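Local structure of putative cellulase CEL6 (Mycobacterium tuberculosis, 1UP3) at residues Pro245-Ala250 with Ala254-Trp259. The protein is a family 6 glycoside hydrolase, an endoglucanase that probably cleaves the beta-1,4-glucosidic bonds of cellulose by hydrolysis. Sequence-based numbering, arbitrary orientation.
Sequences PTTATA and ADAYLW
At the outer border of the parallel sheet in this family 6 glycoside hydrolase fold, strand 254-258 returns antiparallel beside the loop 245-250 and pairs with it through a single bridge, Thr246 with Tyr257. This is a hydrogen-bonded pair: Thr246 N gives to Tyr257 O (3.0 Å) and Tyr257 N to Thr246 O (2.9 Å). Beyond the bridge the loop turns over the tyrosine ring. Thr246 OG1 accepts from Ala248 N in an ST turn, and Ala248 is also the centre of an inverse gamma turn. Thr249 then crosses the ring of Tyr257, its CG2 over one face, 3.9 Å from the centroid in a CH-pi contact. A chi1 of 63° sets OG1 of Thr249 between the backbone N and the carbonyl carbon and CG2 anti to the latter, sending the methyl to the ring and the hydroxyl to Ala254 O, to which it donates at 2.7 Å, tilted 23° from the carbonyl plane. Water 1 lies 2.9 Å from both Ala254 O and Thr247 O and bridges them. Past the ring, Tyr257 OH accepts from Ala250 N (3.0 Å, N-H...O 142°), while Thr246 CG2 lies alongside at CD2. At the other end Pro245 CD sits over the five-membered ring of Trp259, 3.8 Å from its centroid, and the indole NE1 donates to Ala243 O. Strand 254-258 bonds through its backbone to strand 213-217, and Asp255, whose CB points away from the loop, makes through OD2 a salt bridge with Arg183 and a hydrogen bond with Tyr156. Helix 195-208 packs against Tyr257 and Ala250 through Ile199, and Thr38 touches both Pro245 and Trp259.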
ATOM      1  N   PRO A 245      11.873  -5.074  -3.248  1.00  7.66           N
ATOM      2  CA  PRO A 245      11.276  -4.261  -4.314  1.00  6.31           C
ATOM      3  C   PRO A 245      12.122  -4.244  -5.582  1.00  6.90           C
ATOM      4  O   PRO A 245      13.357  -4.112  -5.540  1.00  7.05           O
ATOM      5  CB  PRO A 245      11.115  -2.881  -3.663  1.00  7.31           C
ATOM      6  CG  PRO A 245      11.005  -3.193  -2.203  1.00  7.78           C
ATOM      7  CD  PRO A 245      11.889  -4.353  -1.962  1.00  7.56           C
ATOM      8  N   THR A 246      11.435  -4.369  -6.714  1.00  6.35           N
ATOM      9  CA  THR A 246      12.078  -4.517  -8.024  1.00  6.88           C
ATOM     10  C   THR A 246      11.092  -4.316  -9.158  1.00  6.67           C
ATOM     11  O   THR A 246       9.900  -4.558  -9.005  1.00  6.54           O
ATOM     12  CB  THR A 246      12.769  -5.894  -8.154  1.00  7.19           C
ATOM     13  OG1 THR A 246      13.498  -5.974  -9.398  1.00 10.12           O
ATOM     14  CG2 THR A 246      11.777  -7.061  -8.194  1.00  8.72           C
ATOM     15  N   THR A 247      11.599  -3.922 -10.325  1.00  6.44           N
ATOM     16  CA  THR A 247      10.787  -3.939 -11.538  1.00  6.79           C
ATOM     17  C   THR A 247      11.051  -5.180 -12.392  1.00  7.71           C
ATOM     18  O   THR A 247      10.404  -5.349 -13.429  1.00  9.32           O
ATOM     19  CB  THR A 247      10.978  -2.682 -12.401  1.00  8.61           C
ATOM     20  OG1 THR A 247      12.373  -2.548 -12.734  1.00 11.35           O
ATOM     21  CG2 THR A 247      10.572  -1.438 -11.631  1.00  7.79           C
ATOM     22  N   ALA A 248      11.954  -6.055 -11.974  1.00  8.00           N
ATOM     23  CA  ALA A 248      12.191  -7.300 -12.701  1.00  9.17           C
ATOM     24  C   ALA A 248      11.171  -8.328 -12.262  1.00  8.82           C
ATOM     25  O   ALA A 248      11.460  -9.205 -11.465  1.00 11.58           O
ATOM     26  CB  ALA A 248      13.634  -7.797 -12.490  1.00 10.34           C
ATOM     27  N   THR A 249       9.970  -8.235 -12.806  1.00  7.45           N
ATOM     28  CA  THR A 249       8.870  -9.090 -12.389  1.00  7.97           C
ATOM     29  C   THR A 249       8.603 -10.185 -13.399  1.00  8.98           C
ATOM     30  O   THR A 249       9.124 -10.165 -14.537  1.00 10.20           O
ATOM     31  CB  THR A 249       7.577  -8.318 -12.288  1.00  8.20           C
ATOM     32  OG1 THR A 249       7.227  -7.830 -13.592  1.00  9.13           O
ATOM     33  CG2 THR A 249       7.705  -7.083 -11.431  1.00  8.56           C
ATOM     34  N   ALA A 250       7.719 -11.095 -12.995  1.00 10.06           N
ATOM     35  CA  ALA A 250       7.362 -12.273 -13.787  1.00 10.08           C
ATOM     36  C   ALA A 250       5.962 -12.170 -14.372  1.00 10.95           C
ATOM     37  O   ALA A 250       5.420 -13.152 -14.887  1.00 13.26           O
ATOM     38  CB  ALA A 250       7.543 -13.583 -12.950  1.00 11.06           C
ATOM     39  N   ALA A 254       2.916  -6.539 -14.708  1.00  6.51           N
ATOM     40  CA  ALA A 254       3.374  -6.249 -13.341  1.00  6.93           C
ATOM     41  C   ALA A 254       4.517  -5.254 -13.423  1.00  7.88           C
ATOM     42  O   ALA A 254       5.639  -5.618 -13.807  1.00  8.63           O
ATOM     43  CB  ALA A 254       3.824  -7.550 -12.658  1.00  8.03           C
ATOM     44  N   ASP A 255       4.252  -3.997 -13.098  1.00  6.41           N
ATOM     45  CA  ASP A 255       5.275  -2.944 -13.110  1.00  5.71           C
ATOM     46  C   ASP A 255       6.330  -3.144 -12.018  1.00  6.34           C
ATOM     47  O   ASP A 255       7.506  -2.762 -12.198  1.00  7.80           O
ATOM     48  CB  ASP A 255       4.658  -1.561 -12.876  1.00  5.50           C
ATOM     49  CG  ASP A 255       3.928  -0.970 -14.089  1.00  5.49           C
ATOM     50  OD1 ASP A 255       4.113  -1.472 -15.236  1.00  8.61           O
ATOM     51  OD2 ASP A 255       3.135  -0.002 -13.927  1.00  7.07           O
ATOM     52  N   ALA A 256       5.914  -3.681 -10.863  1.00  5.12           N
ATOM     53  CA  ALA A 256       6.858  -3.870  -9.772  1.00  5.11           C
ATOM     54  C   ALA A 256       6.350  -4.784  -8.694  1.00  5.97           C
ATOM     55  O   ALA A 256       5.143  -4.922  -8.502  1.00  5.80           O
ATOM     56  CB  ALA A 256       7.189  -2.502  -9.099  1.00  5.90           C
ATOM     57  N   TYR A 257       7.298  -5.357  -7.972  1.00  4.69           N
ATOM     58  CA  TYR A 257       7.094  -5.845  -6.609  1.00  4.62           C
ATOM     59  C   TYR A 257       7.506  -4.725  -5.672  1.00  4.92           C
ATOM     60  O   TYR A 257       8.578  -4.153  -5.857  1.00  6.10           O
ATOM     61  CB  TYR A 257       7.929  -7.099  -6.313  1.00  4.54           C
ATOM     62  CG  TYR A 257       7.798  -8.235  -7.293  1.00  6.25           C
ATOM     63  CD1 TYR A 257       6.667  -8.411  -8.043  1.00  5.37           C
ATOM     64  CD2 TYR A 257       8.859  -9.131  -7.464  1.00  6.77           C
ATOM     65  CE1 TYR A 257       6.559  -9.480  -8.969  1.00  4.56           C
ATOM     66  CE2 TYR A 257       8.780 -10.161  -8.359  1.00  8.15           C
ATOM     67  CZ  TYR A 257       7.633 -10.330  -9.113  1.00  7.41           C
ATOM     68  OH  TYR A 257       7.541 -11.333 -10.028  1.00  7.89           O
ATOM     69  N   LEU A 258       6.634  -4.347  -4.748  1.00  5.60           N
ATOM     70  CA  LEU A 258       6.902  -3.291  -3.774  1.00  5.15           C
ATOM     71  C   LEU A 258       6.724  -3.799  -2.372  1.00  5.45           C
ATOM     72  O   LEU A 258       6.003  -4.793  -2.155  1.00  5.96           O
ATOM     73  CB  LEU A 258       5.987  -2.077  -3.973  1.00  6.25           C
ATOM     74  CG  LEU A 258       6.055  -1.354  -5.331  1.00  6.23           C
ATOM     75  CD1 LEU A 258       4.975  -0.286  -5.386  1.00  7.79           C
ATOM     76  CD2 LEU A 258       7.465  -0.795  -5.593  1.00 10.79           C
ATOM     77  N   TRP A 259       7.333  -3.118  -1.408  1.00  4.79           N
ATOM     78  CA  TRP A 259       6.944  -3.375  -0.004  1.00  5.29           C
ATOM     79  C   TRP A 259       6.029  -2.226   0.399  1.00  6.10           C
ATOM     80  O   TRP A 259       6.507  -1.115   0.618  1.00  6.09           O
ATOM     81  CB  TRP A 259       8.159  -3.467   0.917  1.00  4.96           C
ATOM     82  CG  TRP A 259       8.926  -4.739   0.789  1.00  4.71           C
ATOM     83  CD1 TRP A 259       8.816  -5.704  -0.199  1.00  3.94           C
ATOM     84  CD2 TRP A 259       9.941  -5.200   1.683  1.00  3.96           C
ATOM     85  NE1 TRP A 259       9.739  -6.692   0.019  1.00  5.80           N
ATOM     86  CE2 TRP A 259      10.413  -6.434   1.182  1.00  5.71           C
ATOM     87  CE3 TRP A 259      10.475  -4.711   2.873  1.00  5.72           C
ATOM     88  CZ2 TRP A 259      11.433  -7.160   1.811  1.00  5.88           C
ATOM     89  CZ3 TRP A 259      11.481  -5.456   3.515  1.00  6.47           C
ATOM     90  CH2 TRP A 259      11.940  -6.654   2.965  1.00  6.70           C
TER
HETATM   91  O   HOH W   1       8.098  -4.638 -14.975  1.00 13.59           O